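Local coordinates for protein interleukin-2 receptor subunit beta (Mus musculus, PDB 6DG5) that serves as a cell-surface receptor chain for interleukin-2, transducing its mitogenic signals, and probably takes part in responses to interleukin-15, at residues Ser39-Trp44 with Ser75-Asp80; Pro101-Arg106 with Gln188-Gly193; Glu141-Arg146 with Val158-Gln163; Thr177-Gln182 with Leu202-Arg207. All coordinates share one frame; numbering follows the deposited sequence.

Contact 1. Residues Ser39-Trp44 with Ser75-Asp80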
# COMPACT_ATOMS: atom_id res chain seq x y z
N SER B 39 -18.18 11.60 -15.32
CA SER B 39 -16.73 11.56 -15.25
C SER B 39 -16.11 12.08 -16.55
O SER B 39 -16.69 11.98 -17.63
CB SER B 39 -16.23 10.14 -14.98
OG SER B 39 -14.82 10.07 -15.01
N ASN B 40 -14.90 12.64 -16.42
CA ASN B 40 -14.21 13.16 -17.60
C ASN B 40 -13.57 12.04 -18.41
O ASN B 40 -13.55 12.11 -19.64
CB ASN B 40 -13.16 14.19 -17.17
CG ASN B 40 -12.11 13.61 -16.25
OD1 ASN B 40 -12.37 12.66 -15.51
ND2 ASN B 40 -10.91 14.18 -16.29
N LEU B 41 -13.06 11.01 -17.74
CA LEU B 41 -12.45 9.89 -18.43
C LEU B 41 -13.47 8.86 -18.89
O LEU B 41 -13.19 8.11 -19.83
CB LEU B 41 -11.43 9.20 -17.52
CG LEU B 41 -10.27 10.05 -17.01
CD1 LEU B 41 -9.55 9.29 -15.92
CD2 LEU B 41 -9.32 10.40 -18.14
N ARG B 42 -14.63 8.80 -18.25
CA ARG B 42 -15.66 7.82 -18.56
C ARG B 42 -16.82 8.48 -19.29
O ARG B 42 -17.15 9.64 -19.05
CB ARG B 42 -16.15 7.13 -17.29
CG ARG B 42 -15.22 6.02 -16.82
CD ARG B 42 -15.31 5.79 -15.33
NE ARG B 42 -14.59 4.57 -14.95
CZ ARG B 42 -13.30 4.53 -14.65
NH1 ARG B 42 -12.57 5.64 -14.68
NH2 ARG B 42 -12.72 3.38 -14.32
N HIS B 43 -17.43 7.72 -20.20
CA HIS B 43 -18.49 8.26 -21.05
C HIS B 43 -19.87 8.22 -20.40
O HIS B 43 -20.81 8.78 -20.97
CB HIS B 43 -18.53 7.48 -22.37
CG HIS B 43 -17.35 7.73 -23.26
ND1 HIS B 43 -16.89 6.80 -24.16
CD2 HIS B 43 -16.54 8.81 -23.40
CE1 HIS B 43 -15.85 7.29 -24.81
NE2 HIS B 43 -15.62 8.51 -24.37
N TRP B 44 -20.01 7.60 -19.23
CA TRP B 44 -21.34 7.46 -18.66
C TRP B 44 -21.77 8.72 -17.91
O TRP B 44 -20.99 9.66 -17.71
CB TRP B 44 -21.42 6.24 -17.73
CG TRP B 44 -20.30 6.10 -16.74
CD1 TRP B 44 -19.29 5.18 -16.77
CD2 TRP B 44 -20.09 6.89 -15.56
NE1 TRP B 44 -18.46 5.35 -15.69
CE2 TRP B 44 -18.93 6.39 -14.93
CE3 TRP B 44 -20.76 7.96 -14.97
CZ2 TRP B 44 -18.43 6.93 -13.75
CZ3 TRP B 44 -20.26 8.50 -13.80
CH2 TRP B 44 -19.10 7.99 -13.20
N SER B 75 -7.69 7.38 -9.17
CA SER B 75 -7.12 8.55 -8.52
C SER B 75 -7.14 9.77 -9.43
O SER B 75 -7.23 10.90 -8.94
CB SER B 75 -5.70 8.25 -8.06
OG SER B 75 -5.56 6.89 -7.68
N VAL B 76 -7.05 9.56 -10.74
CA VAL B 76 -7.01 10.67 -11.69
C VAL B 76 -8.39 11.03 -12.22
O VAL B 76 -8.51 11.95 -13.04
CB VAL B 76 -6.06 10.34 -12.87
CG1 VAL B 76 -4.74 9.81 -12.34
CG2 VAL B 76 -6.71 9.33 -13.81
N ASP B 77 -9.44 10.34 -11.77
CA ASP B 77 -10.79 10.64 -12.23
C ASP B 77 -11.28 11.96 -11.65
O ASP B 77 -10.85 12.40 -10.58
CB ASP B 77 -11.74 9.51 -11.83
CG ASP B 77 -12.03 8.55 -12.98
OD1 ASP B 77 -12.77 8.93 -13.90
OD2 ASP B 77 -11.50 7.42 -12.96
N LEU B 78 -12.19 12.60 -12.38
CA LEU B 78 -12.81 13.85 -11.94
C LEU B 78 -14.19 13.91 -12.58
O LEU B 78 -14.30 14.09 -13.80
CB LEU B 78 -11.96 15.05 -12.34
CG LEU B 78 -12.63 16.42 -12.17
CD1 LEU B 78 -12.83 16.74 -10.70
CD2 LEU B 78 -11.82 17.51 -12.86
N LEU B 79 -15.23 13.78 -11.77
CA LEU B 79 -16.60 13.80 -12.27
C LEU B 79 -17.31 15.07 -11.80
O LEU B 79 -17.14 15.49 -10.65
CB LEU B 79 -17.37 12.55 -11.82
CG LEU B 79 -17.45 12.15 -10.35
CD1 LEU B 79 -18.64 12.78 -9.69
CD2 LEU B 79 -17.52 10.64 -10.24
N ASP B 80 -18.08 15.66 -12.70
CA ASP B 80 -18.80 16.90 -12.43
C ASP B 80 -20.15 16.56 -11.81
O ASP B 80 -21.00 15.95 -12.46
CB ASP B 80 -18.98 17.72 -13.70
CG ASP B 80 -17.66 18.05 -14.37
OD1 ASP B 80 -16.86 17.12 -14.62
OD2 ASP B 80 -17.42 19.25 -14.65
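Ser39 and Leu79 form an antiparallel, non-hydrogen-bonded pair with their CA atoms 3.7 Å apart, after which the segment 39-44 leaves the sheet and passes Asp77. That aspartate is gripped by Ser39, at the end of its strand, and by Arg42 of the loop that follows. Ser39 OG, placed anti to the backbone N (chi1 176°), gives its proton to Asp77 OD1 at 2.6 Å, meeting the oxygen nearly along its C-O axis. Arg42 crosses the aspartate at about a right angle, and its NH1 makes a salt bridge to Asp77 OD2 at 2.7 Å, the guanidinium and carboxylate planes standing 54° apart. Thr74 OG1 also bonds OD2, while Arg42 NH2 bonds a polar side chain of another protein in the complex. Asn40 adds a two-way link: its backbone N donates to Leu78 O at 3.1 Å, and Leu78 N reaches Asn40 OD1 at 3.1 Å, the latter less certain because the Asn40 side chain is poorly ordered. Leu41 CD1 packs on Val76 CG2 at 3.5 Å. Elsewhere Leu79 CD2 lies at the edge of the Trp44 ring, 4.3 Å from CH2. The Ser39-Leu79 pairing closes the adjoining ends of the neighbouring strands 33-39 and 79-86 in the N-terminal domain; Leu79 also packs on Ala37, and on Phe99 of strand 91-99, next across the sheet.

Contact 2. Residues Pro101-Arg106 with Gln188-Gly193. With FUC (alpha-L-fucopyranose), chain E.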
# COMPACT_ATOMS: atom_id res chain seq x y z
N PRO B 101 -12.59 11.98 -6.42
CA PRO B 101 -13.12 10.90 -5.58
C PRO B 101 -12.18 10.46 -4.47
O PRO B 101 -12.62 10.24 -3.34
CB PRO B 101 -13.38 9.77 -6.59
CG PRO B 101 -13.44 10.45 -7.92
CD PRO B 101 -12.48 11.58 -7.83
N PHE B 102 -10.89 10.31 -4.76
CA PHE B 102 -9.97 9.81 -3.74
C PHE B 102 -9.49 10.89 -2.78
O PHE B 102 -8.69 10.60 -1.89
CB PHE B 102 -8.78 9.13 -4.41
CG PHE B 102 -9.06 7.72 -4.84
CD1 PHE B 102 -9.74 7.46 -6.01
CD2 PHE B 102 -8.66 6.65 -4.05
CE1 PHE B 102 -10.00 6.16 -6.40
CE2 PHE B 102 -8.92 5.35 -4.44
CZ PHE B 102 -9.60 5.11 -5.61
N ASP B 103 -9.97 12.12 -2.94
CA ASP B 103 -9.80 13.16 -1.93
C ASP B 103 -11.01 13.29 -1.02
O ASP B 103 -10.97 14.07 -0.07
CB ASP B 103 -9.50 14.51 -2.60
CG ASP B 103 -8.20 14.49 -3.39
OD1 ASP B 103 -7.27 13.76 -3.00
OD2 ASP B 103 -8.12 15.21 -4.41
N ASN B 104 -12.08 12.54 -1.30
CA ASN B 104 -13.31 12.56 -0.50
C ASN B 104 -13.70 11.11 -0.20
O ASN B 104 -14.74 10.62 -0.65
CB ASN B 104 -14.43 13.30 -1.23
CG ASN B 104 -14.20 14.80 -1.28
OD1 ASN B 104 -13.24 15.28 -1.90
ND2 ASN B 104 -15.08 15.56 -0.63
N LEU B 105 -12.87 10.43 0.58
CA LEU B 105 -13.06 9.02 0.88
C LEU B 105 -13.74 8.85 2.23
O LEU B 105 -13.31 9.44 3.23
CB LEU B 105 -11.72 8.28 0.88
CG LEU B 105 -11.11 7.96 -0.49
CD1 LEU B 105 -9.77 7.28 -0.32
CD2 LEU B 105 -12.05 7.09 -1.31
N ARG B 106 -14.79 8.04 2.26
CA ARG B 106 -15.47 7.66 3.51
C ARG B 106 -15.86 6.20 3.37
O ARG B 106 -16.91 5.88 2.79
CB ARG B 106 -16.68 8.55 3.78
CG ARG B 106 -16.99 8.72 5.26
CD ARG B 106 -18.39 8.25 5.61
NE ARG B 106 -19.33 9.36 5.76
CZ ARG B 106 -20.32 9.63 4.92
NH1 ARG B 106 -21.13 10.66 5.14
NH2 ARG B 106 -20.52 8.86 3.86
N GLN B 188 -5.09 6.74 5.43
CA GLN B 188 -4.40 8.03 5.57
C GLN B 188 -3.25 8.16 4.57
O GLN B 188 -2.09 8.37 4.91
CB GLN B 188 -3.94 8.23 7.02
CG GLN B 188 -2.80 7.33 7.53
CD GLN B 188 -3.12 5.86 7.51
OE1 GLN B 188 -4.28 5.46 7.64
NE2 GLN B 188 -2.09 5.03 7.34
N ARG B 189 -3.60 8.06 3.28
CA ARG B 189 -2.62 8.32 2.23
C ARG B 189 -2.25 9.80 2.18
O ARG B 189 -1.09 10.17 2.39
CB ARG B 189 -3.16 7.86 0.88
CG ARG B 189 -2.32 8.31 -0.30
CD ARG B 189 -1.05 7.50 -0.45
NE ARG B 189 -1.23 6.35 -1.34
CZ ARG B 189 -1.04 6.39 -2.66
NH1 ARG B 189 -1.22 5.30 -3.39
NH2 ARG B 189 -0.67 7.52 -3.24
N ASN B 190 -3.24 10.65 1.90
CA ASN B 190 -3.05 12.09 1.97
C ASN B 190 -3.88 12.75 3.07
O ASN B 190 -3.84 13.99 3.19
CB ASN B 190 -3.39 12.74 0.62
CG ASN B 190 -4.76 12.33 0.10
OD1 ASN B 190 -5.71 12.17 0.87
ND2 ASN B 190 -4.87 12.16 -1.22
N ASN B 191 -4.63 11.98 3.85
CA ASN B 191 -5.43 12.45 4.97
C ASN B 191 -6.50 13.45 4.55
O ASN B 191 -7.01 14.20 5.39
CB ASN B 191 -4.55 13.06 6.07
CG ASN B 191 -5.13 12.85 7.46
OD1 ASN B 191 -6.27 12.42 7.61
ND2 ASN B 191 -4.34 13.17 8.48
N THR B 192 -6.86 13.48 3.27
CA THR B 192 -7.96 14.32 2.81
C THR B 192 -9.33 13.66 3.02
O THR B 192 -10.35 14.36 2.96
CB THR B 192 -7.77 14.67 1.34
OG1 THR B 192 -6.38 14.93 1.09
CG2 THR B 192 -8.57 15.92 0.98
N GLY B 193 -9.37 12.36 3.29
CA GLY B 193 -10.62 11.68 3.56
C GLY B 193 -11.00 11.69 5.03
O GLY B 193 -10.19 12.02 5.90
C1 FUC E . -22.53 5.60 2.83
C2 FUC E . -21.01 5.43 2.63
C3 FUC E . -20.25 5.44 3.97
C4 FUC E . -21.17 5.13 5.17
C5 FUC E . -22.34 6.13 5.20
C6 FUC E . -23.56 5.62 5.97
O2 FUC E . -20.46 6.40 1.75
O3 FUC E . -19.22 4.46 3.94
O4 FUC E . -21.64 3.78 5.13
O5 FUC E . -22.81 6.50 3.88
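Gly193, having no side chain, lets its CA rest 3.5 Å from Leu105 O, in a contact where no clear polar bond joins the two segments. The fit is made largely by carbon atoms. The methyl CG2 of Thr192, anti to its backbone N, lies against Asp103, 4.0 Å from Asp103 CB. Asn190 ND2 stands 3.4 Å from Asp103 OD1, the two side chains crossing at about a right angle and the amide and carboxylate planes 55° apart. Asn190 OD1 accepts from Thr192 N at 3.0 Å, an Asx turn within the loop. Asn190 and Thr192 are poorly ordered, so the detail of their ends is less certain. The contact lies at the elbow between the two extracellular domains: 101-106 belongs to the connection leading into the membrane-proximal fibronectin type III domain, and 188-193 is the loop that follows its strand 178-187. Leu105 and Thr194 extend the junction by backbone hydrogen bonding. On the sugar side, O3 of a fucose of a protein-linked glycan lies 2.9 Å from Arg106 O, and the fucose is also hydrogen-bonded to Leu107 O. Arg106, bent at chi2 and chi3, holds its guanidinium against the sugar, with C5 over one face and O2 in plane at the edge, 3.2 Å from NH2.

Contact 3. Residues Glu141-Arg146 with Val158-Gln163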
# COMPACT_ATOMS: atom_id res chain seq x y z
N GLU B 141 -6.44 2.01 8.57
CA GLU B 141 -6.25 2.46 9.94
C GLU B 141 -7.56 2.27 10.68
O GLU B 141 -8.63 2.44 10.11
CB GLU B 141 -5.82 3.93 9.99
CG GLU B 141 -5.06 4.33 11.23
CD GLU B 141 -4.42 5.70 11.09
OE1 GLU B 141 -5.16 6.71 11.08
OE2 GLU B 141 -3.18 5.77 10.98
N PHE B 142 -7.47 1.90 11.96
CA PHE B 142 -8.66 1.57 12.73
C PHE B 142 -8.68 2.33 14.05
O PHE B 142 -7.63 2.56 14.66
CB PHE B 142 -8.75 0.07 13.00
CG PHE B 142 -8.95 -0.75 11.76
CD1 PHE B 142 -10.22 -0.96 11.26
CD2 PHE B 142 -7.87 -1.32 11.11
CE1 PHE B 142 -10.41 -1.72 10.12
CE2 PHE B 142 -8.05 -2.07 9.97
CZ PHE B 142 -9.33 -2.27 9.47
N GLU B 143 -9.88 2.71 14.47
CA GLU B 143 -10.12 3.36 15.75
C GLU B 143 -11.33 2.71 16.39
O GLU B 143 -12.40 2.65 15.78
CB GLU B 143 -10.35 4.87 15.58
CG GLU B 143 -9.28 5.75 16.22
CD GLU B 143 -9.68 7.21 16.25
OE1 GLU B 143 -10.88 7.51 16.04
OE2 GLU B 143 -8.80 8.07 16.48
N ALA B 144 -11.17 2.23 17.62
CA ALA B 144 -12.25 1.62 18.38
C ALA B 144 -12.48 2.39 19.67
O ALA B 144 -11.56 3.04 20.19
CB ALA B 144 -11.95 0.14 18.69
N ARG B 145 -13.70 2.32 20.18
CA ARG B 145 -14.03 2.94 21.46
C ARG B 145 -14.78 1.95 22.34
O ARG B 145 -15.74 1.32 21.90
CB ARG B 145 -14.84 4.23 21.28
CG ARG B 145 -16.15 4.10 20.51
CD ARG B 145 -16.82 5.47 20.42
NE ARG B 145 -18.09 5.44 19.72
CZ ARG B 145 -18.86 6.51 19.52
NH1 ARG B 145 -18.47 7.69 19.97
NH2 ARG B 145 -20.01 6.40 18.87
N ARG B 146 -14.32 1.83 23.58
CA ARG B 146 -14.89 0.91 24.57
C ARG B 146 -15.65 1.71 25.62
O ARG B 146 -15.08 2.64 26.21
CB ARG B 146 -13.79 0.08 25.22
CG ARG B 146 -14.26 -0.83 26.34
CD ARG B 146 -13.15 -1.11 27.35
NE ARG B 146 -12.93 0.03 28.24
CZ ARG B 146 -11.92 0.89 28.13
NH1 ARG B 146 -11.02 0.75 27.17
NH2 ARG B 146 -11.80 1.89 29.00
N VAL B 158 -11.33 6.02 23.38
CA VAL B 158 -11.10 5.71 21.97
C VAL B 158 -9.66 5.25 21.80
O VAL B 158 -8.72 5.97 22.14
CB VAL B 158 -11.39 6.93 21.08
CG1 VAL B 158 -11.29 6.54 19.62
CG2 VAL B 158 -12.77 7.49 21.39
N LEU B 159 -9.49 4.04 21.28
CA LEU B 159 -8.18 3.44 21.08
C LEU B 159 -7.83 3.46 19.60
O LEU B 159 -8.68 3.18 18.74
CB LEU B 159 -8.15 2.00 21.60
CG LEU B 159 -8.81 1.77 22.96
CD1 LEU B 159 -9.22 0.32 23.12
CD2 LEU B 159 -7.88 2.19 24.09
N SER B 160 -6.57 3.78 19.29
CA SER B 160 -6.11 3.90 17.92
C SER B 160 -5.27 2.70 17.52
O SER B 160 -4.37 2.29 18.26
CB SER B 160 -5.30 5.19 17.73
OG SER B 160 -6.13 6.33 17.77
N LEU B 161 -5.57 2.13 16.35
CA LEU B 161 -4.75 1.10 15.72
C LEU B 161 -4.23 1.71 14.42
O LEU B 161 -4.90 1.63 13.38
CB LEU B 161 -5.54 -0.18 15.47
CG LEU B 161 -6.16 -0.87 16.68
CD1 LEU B 161 -7.67 -0.80 16.62
CD2 LEU B 161 -5.69 -2.31 16.76
N LYS B 162 -3.05 2.32 14.48
CA LYS B 162 -2.47 3.02 13.34
C LYS B 162 -1.86 2.07 12.31
O LYS B 162 -1.00 2.48 11.53
CB LYS B 162 -1.43 4.04 13.81
CG LYS B 162 -1.99 5.10 14.74
CD LYS B 162 -0.97 6.18 15.06
CE LYS B 162 -1.50 7.14 16.11
NZ LYS B 162 -1.69 6.46 17.43
N GLN B 163 -2.30 0.81 12.31
CA GLN B 163 -1.89 -0.17 11.31
C GLN B 163 -3.12 -0.98 10.94
O GLN B 163 -4.22 -0.75 11.45
CB GLN B 163 -0.77 -1.06 11.84
CG GLN B 163 -1.11 -1.80 13.13
CD GLN B 163 -0.90 -0.96 14.37
OE1 GLN B 163 -0.32 0.12 14.31
NE2 GLN B 163 -1.38 -1.45 15.51
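Phe142 and Ala144 pair with Leu161 and Leu159 in two antiparallel hydrogen-bonded pairs, the axes of strands 141-146 and 158-161 standing at 157°. Phe142 N donates to Leu161 O at 2.9 Å with an almost straight N-H (174°), and Leu161 N returns the bond to Phe142 O; Ala144 and Leu159 do the same two residues on. Between them Glu143 and Ser160, and beyond them Arg145 and Val158, form non-hydrogen-bonded pairs. On the face of Phe142 and Leu161 the meeting of Phe142 CB with Leu161 CD1, at 3.9 Å, is apolar. Gln163 O lies at the edge of the Phe142 ring, in its plane, 3.7 Å from CD2. The ring itself meets Trp127 inside the domain. The two strands are a beta hairpin at one side of the four-stranded sheet of the fibronectin type III domain. On the other face Glu143 extends beyond CG across Val158 and Ser160, its CD 3.8 Å from Val158 CG1 and its CG 3.6 Å from Ser160 OG, before OE1 makes a salt bridge with Arg184. An alanine here would probably leave the Arg184 guanidinium without its carboxylate mate and open a gap beside Val158 CG1. Arg145 CB packs on Val158 CG2 at 3.9 Å, while its guanidinium leads away to Gln182 and to a cation-pi contact with Trp198 of the WSXWS motif, as in the Trp-Arg ladder of related cytokine receptors. Glu141 and Lys162 lie side by side, pointing the same way, Glu141 CG 3.6 Å from Lys162 CA; Lys162 NZ pairs, beyond both segments, with an acidic side chain of another protein.

Contact 4. Residues Thr177-Gln182 with Leu202-Arg207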
# COMPACT_ATOMS: atom_id res chain seq x y z
N THR B 177 -18.37 -7.65 34.12
CA THR B 177 -18.73 -6.29 33.72
C THR B 177 -19.04 -6.28 32.23
O THR B 177 -18.34 -6.93 31.44
CB THR B 177 -17.59 -5.31 34.03
OG1 THR B 177 -17.31 -5.33 35.44
CG2 THR B 177 -17.98 -3.90 33.63
N SER B 178 -20.09 -5.56 31.85
CA SER B 178 -20.57 -5.52 30.48
C SER B 178 -20.04 -4.28 29.76
O SER B 178 -20.14 -3.17 30.28
CB SER B 178 -22.09 -5.53 30.44
OG SER B 178 -22.61 -6.70 31.06
N TYR B 179 -19.49 -4.48 28.57
CA TYR B 179 -18.93 -3.41 27.76
C TYR B 179 -19.59 -3.37 26.39
O TYR B 179 -20.24 -4.33 25.96
CB TYR B 179 -17.41 -3.59 27.58
CG TYR B 179 -16.62 -3.69 28.86
CD1 TYR B 179 -16.45 -4.91 29.50
CD2 TYR B 179 -16.01 -2.57 29.42
CE1 TYR B 179 -15.71 -5.01 30.66
CE2 TYR B 179 -15.27 -2.66 30.58
CZ TYR B 179 -15.13 -3.88 31.20
OH TYR B 179 -14.40 -3.97 32.36
N GLU B 180 -19.40 -2.25 25.70
CA GLU B 180 -19.88 -2.06 24.34
C GLU B 180 -18.76 -1.43 23.52
O GLU B 180 -18.07 -0.53 24.00
CB GLU B 180 -21.14 -1.18 24.30
CG GLU B 180 -22.20 -1.63 23.31
CD GLU B 180 -23.53 -0.90 23.51
OE1 GLU B 180 -23.66 -0.17 24.51
OE2 GLU B 180 -24.43 -1.07 22.66
N VAL B 181 -18.58 -1.91 22.29
CA VAL B 181 -17.43 -1.53 21.47
C VAL B 181 -17.89 -1.21 20.05
O VAL B 181 -18.70 -1.94 19.47
CB VAL B 181 -16.36 -2.65 21.46
CG1 VAL B 181 -15.41 -2.48 20.29
CG2 VAL B 181 -15.59 -2.66 22.77
N GLN B 182 -17.36 -0.12 19.51
CA GLN B 182 -17.55 0.25 18.11
C GLN B 182 -16.19 0.51 17.48
O GLN B 182 -15.28 1.02 18.14
CB GLN B 182 -18.42 1.51 17.96
CG GLN B 182 -19.87 1.33 18.35
CD GLN B 182 -20.70 2.57 18.08
OE1 GLN B 182 -20.44 3.64 18.63
NE2 GLN B 182 -21.69 2.44 17.20
N LEU B 202 -20.89 -3.89 19.65
CA LEU B 202 -20.80 -5.26 20.12
C LEU B 202 -20.81 -5.25 21.65
O LEU B 202 -19.90 -4.68 22.27
CB LEU B 202 -19.54 -5.94 19.59
CG LEU B 202 -19.21 -7.33 20.15
CD1 LEU B 202 -20.03 -8.40 19.45
CD2 LEU B 202 -17.72 -7.61 20.04
N THR B 203 -21.81 -5.88 22.24
CA THR B 203 -21.97 -5.92 23.69
C THR B 203 -21.47 -7.25 24.22
O THR B 203 -21.91 -8.32 23.77
CB THR B 203 -23.43 -5.71 24.08
OG1 THR B 203 -23.99 -4.64 23.31
CG2 THR B 203 -23.53 -5.36 25.56
N PHE B 204 -20.54 -7.20 25.18
CA PHE B 204 -19.95 -8.39 25.76
C PHE B 204 -19.74 -8.18 27.26
O PHE B 204 -19.58 -7.05 27.72
CB PHE B 204 -18.62 -8.76 25.09
CG PHE B 204 -17.56 -7.70 25.21
CD1 PHE B 204 -17.51 -6.64 24.33
CD2 PHE B 204 -16.60 -7.78 26.21
CE1 PHE B 204 -16.53 -5.67 24.44
CE2 PHE B 204 -15.61 -6.82 26.32
CZ PHE B 204 -15.58 -5.76 25.44
N ARG B 205 -19.75 -9.29 28.00
CA ARG B 205 -19.59 -9.27 29.45
C ARG B 205 -18.46 -10.21 29.84
O ARG B 205 -18.39 -11.34 29.36
CB ARG B 205 -20.88 -9.66 30.16
CG ARG B 205 -20.80 -9.61 31.68
CD ARG B 205 -22.13 -9.96 32.32
NE ARG B 205 -22.06 -9.97 33.78
CZ ARG B 205 -22.33 -8.91 34.55
NH1 ARG B 205 -22.70 -7.77 34.00
NH2 ARG B 205 -22.23 -9.01 35.87
N THR B 206 -17.59 -9.74 30.74
CA THR B 206 -16.44 -10.52 31.17
C THR B 206 -16.86 -11.64 32.12
O THR B 206 -17.91 -11.58 32.77
CB THR B 206 -15.41 -9.62 31.85
OG1 THR B 206 -16.08 -8.73 32.75
CG2 THR B 206 -14.65 -8.81 30.81
N ARG B 207 -16.02 -12.66 32.20
CA ARG B 207 -16.28 -13.79 33.08
C ARG B 207 -16.23 -13.34 34.54
O ARG B 207 -15.35 -12.56 34.91
CB ARG B 207 -15.26 -14.91 32.83
CG ARG B 207 -15.49 -16.18 33.64
CD ARG B 207 -14.35 -17.17 33.45
NE ARG B 207 -14.34 -17.78 32.12
CZ ARG B 207 -14.90 -18.95 31.83
NH1 ARG B 207 -15.50 -19.65 32.78
NH2 ARG B 207 -14.84 -19.43 30.59
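Tyr179 CB sits over one face of the Phe204 ring, 3.6 Å from CZ and offset toward the rim, in a CH-pi contact. The two rings are nearly parallel, at 25°, but slid apart, with centroids 5.6 Å from each other. With Phe204 CG between the backbone N and the carbonyl carbon (chi1 61°), the ring also meets Val181 CG2 at its edge, in plane, 3.6 Å from CE1. An alanine in place of Phe204 would probably leave Tyr179 CB and Val181 CG2 facing a gap and take away a side chain that also packs on Val115, Ile118 and Ile125 of the facing sheet. On the opposite face of the strand pair, Arg205 runs extended past Ser178 and its NH1 donates to Ser178 OG at 3.1 Å, close to the guanidinium plane, while Thr177 N lies above the centre of that group. Around these side chains the backbones of Tyr179 with Phe204 and of Val181 with Leu202 form hydrogen-bonded antiparallel pairs. Thr206 ends the ladder: its N donates to Thr177 O at 3.0 Å, and its OG1 accepts from Thr177 N at 2.9 Å while also bonding Ile174 O. Tyr179 OH bonds Ile174 N farther out. In this fibronectin type III domain the buried face, packed by carbon, probably depends on shape fit, the other on directed polar bonds such as Ser178-Arg205 and Glu180-Arg147.

Overall arrangement
From the N terminus, contact 1 closes the loop of residues 45-74 in the N-terminal domain and is complete before contact 2 opens. The two touch where Asp77 O meets Pro101 CD at 3.3 Å. Contact 2 then spans residues 107-187, tying the connection between the domains to a loop of the second domain. Contact 3, a hairpin, is nested inside that span. Contact 4 crosses contact 2, since its first segment lies within the span and its second beyond 188-193, and it follows contact 3 in series. Contacts 3 and 4 share a sheet through the neighbouring strands 140-148 and 178-187, whereas contact 1 is about 45 Å from contact 4, centre to centre.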